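Local coordinates for putative surface anchored protein (Clostridium perfringens B, PDB 4NI6) that probably serves as a cell-surface adhesin, whose Ig-like repeat domains form a shaft stabilised by autocatalytically formed Thr-Gln ester cross-links, at residues A[125-129]-A[130-134]. Residues are numbered along the deposited sequence; the frame is centred on the assembly and turned at random.
Sequences VKHED and KNDKA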
ATOM      1  N   VAL A 125       3.947  -1.405 -12.023  1.00 13.93           N
ATOM      2  CA  VAL A 125       3.746  -2.619 -11.251  1.00 13.71           C
ATOM      3  C   VAL A 125       2.904  -2.223 -10.040  1.00 13.42           C
ATOM      4  O   VAL A 125       3.168  -1.226  -9.360  1.00 15.86           O
ATOM      5  CB  VAL A 125       5.095  -3.209 -10.797  1.00 15.65           C
ATOM      6  CG1 VAL A 125       4.902  -4.546 -10.115  1.00 17.52           C
ATOM      7  CG2 VAL A 125       6.013  -3.397 -12.013  1.00 19.24           C
ATOM      8  N   LYS A 126       1.828  -2.962  -9.829  1.00 14.13           N
ATOM      9  CA  LYS A 126       0.871  -2.544  -8.823  1.00 15.49           C
ATOM     10  C   LYS A 126       0.367  -3.697  -7.982  1.00 12.38           C
ATOM     11  O   LYS A 126       0.519  -4.856  -8.346  1.00 13.85           O
ATOM     12  CB  LYS A 126      -0.264  -1.818  -9.499  1.00 18.68           C
ATOM     13  CG  LYS A 126      -1.157  -2.701 -10.334  1.00 24.12           C
ATOM     14  CD  LYS A 126      -2.041  -1.860 -11.239  1.00 39.88           C
ATOM     15  CE  LYS A 126      -1.212  -0.917 -12.090  1.00 46.32           C
ATOM     16  NZ  LYS A 126      -2.038   0.150 -12.722  1.00 69.07           N
ATOM     17  N   HIS A 127      -0.200  -3.369  -6.828  1.00 10.96           N
ATOM     18  CA  HIS A 127      -0.879  -4.358  -5.998  1.00 11.56           C
ATOM     19  C   HIS A 127      -2.078  -3.697  -5.358  1.00 12.10           C
ATOM     20  O   HIS A 127      -1.943  -2.879  -4.435  1.00 12.39           O
ATOM     21  CB  HIS A 127       0.064  -4.888  -4.937  1.00 13.00           C
ATOM     22  CG  HIS A 127      -0.502  -6.054  -4.149  1.00 12.21           C
ATOM     23  ND1 HIS A 127      -0.755  -7.254  -4.682  1.00 17.18           N
ATOM     24  CD2 HIS A 127      -0.960  -6.114  -2.849  1.00 11.29           C
ATOM     25  CE1 HIS A 127      -1.340  -8.046  -3.772  1.00 15.18           C
ATOM     26  NE2 HIS A 127      -1.481  -7.338  -2.648  1.00 12.96           N
ATOM     27  N   GLU A 128      -3.209  -3.867  -6.021  1.00 12.80           N
ATOM     28  CA  GLU A 128      -4.454  -3.180  -5.689  1.00 12.60           C
ATOM     29  C   GLU A 128      -5.567  -4.209  -5.485  1.00 12.22           C
ATOM     30  O   GLU A 128      -6.512  -4.290  -6.271  1.00 14.35           O
ATOM     31  CB  GLU A 128      -4.811  -2.187  -6.806  1.00 18.21           C
ATOM     32  CG  GLU A 128      -3.717  -1.164  -7.076  1.00 19.38           C
ATOM     33  CD  GLU A 128      -4.054  -0.206  -8.202  1.00 37.31           C
ATOM     34  OE1 GLU A 128      -4.781  -0.605  -9.136  1.00 54.69           O
ATOM     35  OE2 GLU A 128      -3.586   0.949  -8.145  1.00 55.90           O
ATOM     36  N   ASP A 129      -5.446  -4.984  -4.403  1.00 13.27           N
ATOM     37  CA  ASP A 129      -6.314  -6.131  -4.161  1.00 11.34           C
ATOM     38  C   ASP A 129      -7.075  -5.927  -2.858  1.00 11.37           C
ATOM     39  O   ASP A 129      -6.524  -6.035  -1.751  1.00 10.84           O
ATOM     40  CB  ASP A 129      -5.447  -7.380  -4.029  1.00 13.38           C
ATOM     41  CG  ASP A 129      -6.257  -8.641  -3.826  1.00 13.21           C
ATOM     42  OD1 ASP A 129      -7.503  -8.591  -3.685  1.00 13.48           O
ATOM     43  OD2 ASP A 129      -5.631  -9.719  -3.809  1.00 19.43           O
ATOM     44  N   LYS A 130      -8.364  -5.640  -2.993  1.00 11.98           N
ATOM     45  CA  LYS A 130      -9.195  -5.366  -1.834  1.00 13.13           C
ATOM     46  C   LYS A 130      -9.461  -6.598  -0.973  1.00 11.45           C
ATOM     47  O   LYS A 130      -9.924  -6.457   0.146  1.00 12.86           O
ATOM     48  CB  LYS A 130     -10.499  -4.703  -2.261  1.00 15.92           C
ATOM     49  CG  LYS A 130     -11.472  -5.621  -2.980  1.00 15.65           C
ATOM     50  CD  LYS A 130     -12.753  -4.867  -3.291  1.00 20.65           C
ATOM     51  CE  LYS A 130     -13.586  -5.533  -4.363  1.00 30.91           C
ATOM     52  NZ  LYS A 130     -14.474  -4.519  -4.997  1.00 34.92           N
ATOM     53  N   ASN A 131      -9.057  -7.771  -1.443  1.00 12.00           N
ATOM     54  CA  ASN A 131      -9.190  -9.016  -0.701  1.00 12.60           C
ATOM     55  C   ASN A 131      -7.893  -9.481  -0.023  1.00 11.94           C
ATOM     56  O   ASN A 131      -7.863 -10.543   0.596  1.00 14.97           O
ATOM     57  CB  ASN A 131      -9.798 -10.130  -1.577  1.00 15.34           C
ATOM     58  CG  ASN A 131     -11.181  -9.783  -2.110  1.00 15.26           C
ATOM     59  OD1 ASN A 131     -11.448  -9.892  -3.310  1.00 20.74           O
ATOM     60  ND2 ASN A 131     -12.054  -9.357  -1.232  1.00 17.16           N
ATOM     61  N   ASP A 132      -6.807  -8.718  -0.163  1.00 11.47           N
ATOM     62  CA  ASP A 132      -5.540  -9.128   0.422  1.00 12.29           C
ATOM     63  C   ASP A 132      -5.474  -8.745   1.903  1.00  9.90           C
ATOM     64  O   ASP A 132      -5.297  -7.568   2.238  1.00  9.87           O
ATOM     65  CB  ASP A 132      -4.354  -8.512  -0.355  1.00 12.32           C
ATOM     66  CG  ASP A 132      -3.008  -8.920   0.214  1.00 11.35           C
ATOM     67  OD1 ASP A 132      -2.954  -9.696   1.193  1.00 11.90           O
ATOM     68  OD2 ASP A 132      -1.974  -8.536  -0.398  1.00 12.72           O
ATOM     69  N   LYS A 133      -5.626  -9.732   2.788  1.00 10.49           N
ATOM     70  CA  LYS A 133      -5.635  -9.457   4.217  1.00 10.56           C
ATOM     71  C   LYS A 133      -4.348  -8.827   4.722  1.00  9.39           C
ATOM     72  O   LYS A 133      -4.356  -8.147   5.758  1.00  9.91           O
ATOM     73  CB  LYS A 133      -6.018 -10.696   5.034  1.00 11.87           C
ATOM     74  CG  LYS A 133      -7.412 -11.198   4.714  1.00 13.09           C
ATOM     75  CD  LYS A 133      -7.757 -12.426   5.546  1.00 14.94           C
ATOM     76  CE  LYS A 133      -9.229 -12.779   5.418  1.00 21.25           C
ATOM     77  NZ  LYS A 133      -9.579 -14.045   6.120  1.00 24.07           N
ATOM     78  N   ALA A 134      -3.220  -9.115   4.043  1.00 10.10           N
ATOM     79  CA  ALA A 134      -1.962  -8.560   4.505  1.00  9.11           C
ATOM     80  C   ALA A 134      -1.939  -7.039   4.397  1.00  9.68           C
ATOM     81  O   ALA A 134      -1.150  -6.393   5.085  1.00  9.29           O
ATOM     82  CB  ALA A 134      -0.768  -9.176   3.770  1.00 10.54           C
TER
HETATM   83  O   HOH W   1      -9.315  -4.638  -5.554  1.00 19.31           O
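H127 and D132 meet at the tight side of this local contact: NE2 of H127 donates to OD2 of D132 over 2.6 Å, with an N-H...O angle of 155°. The acceptor lies near the imidazole plane and offers its anti lone pair, while ring and carboxylate stand almost perpendicular, 87° apart. With CG anti to the backbone N (chi1 -172°), and so beside the carbonyl carbon, the histidine ring reaches across the mouth of the turn to this carboxylate; it also rests on L3 and T5 of strand 3-9. The other oxygen, D132 OD1, accepts from the backbone N of A134 at 2.9 Å, an Asx turn; with one bond on each oxygen, the rotation of the carboxylate is restrained. Between the two residues the chain makes a type I beta turn from D129 to D132, closed by D132 N to D129 O at 3.1 Å; it interrupts strand 121-139 of the Ig-like domain just beyond the pairing of H127 with E102, and on the far side of the turn A134 makes a backbone hydrogen bond with V7 of strand 3-9. At the start of the turn, D129 OD1 accepts the N-H of N131 at 2.8 Å from above its carboxylate plane. The outer side is looser and solvent-facing: a water bridges E128 O and K130 N, each 2.9 Å from it, and the extended K130 side chain leads off to G61, whose carbonyl oxygen binds NZ.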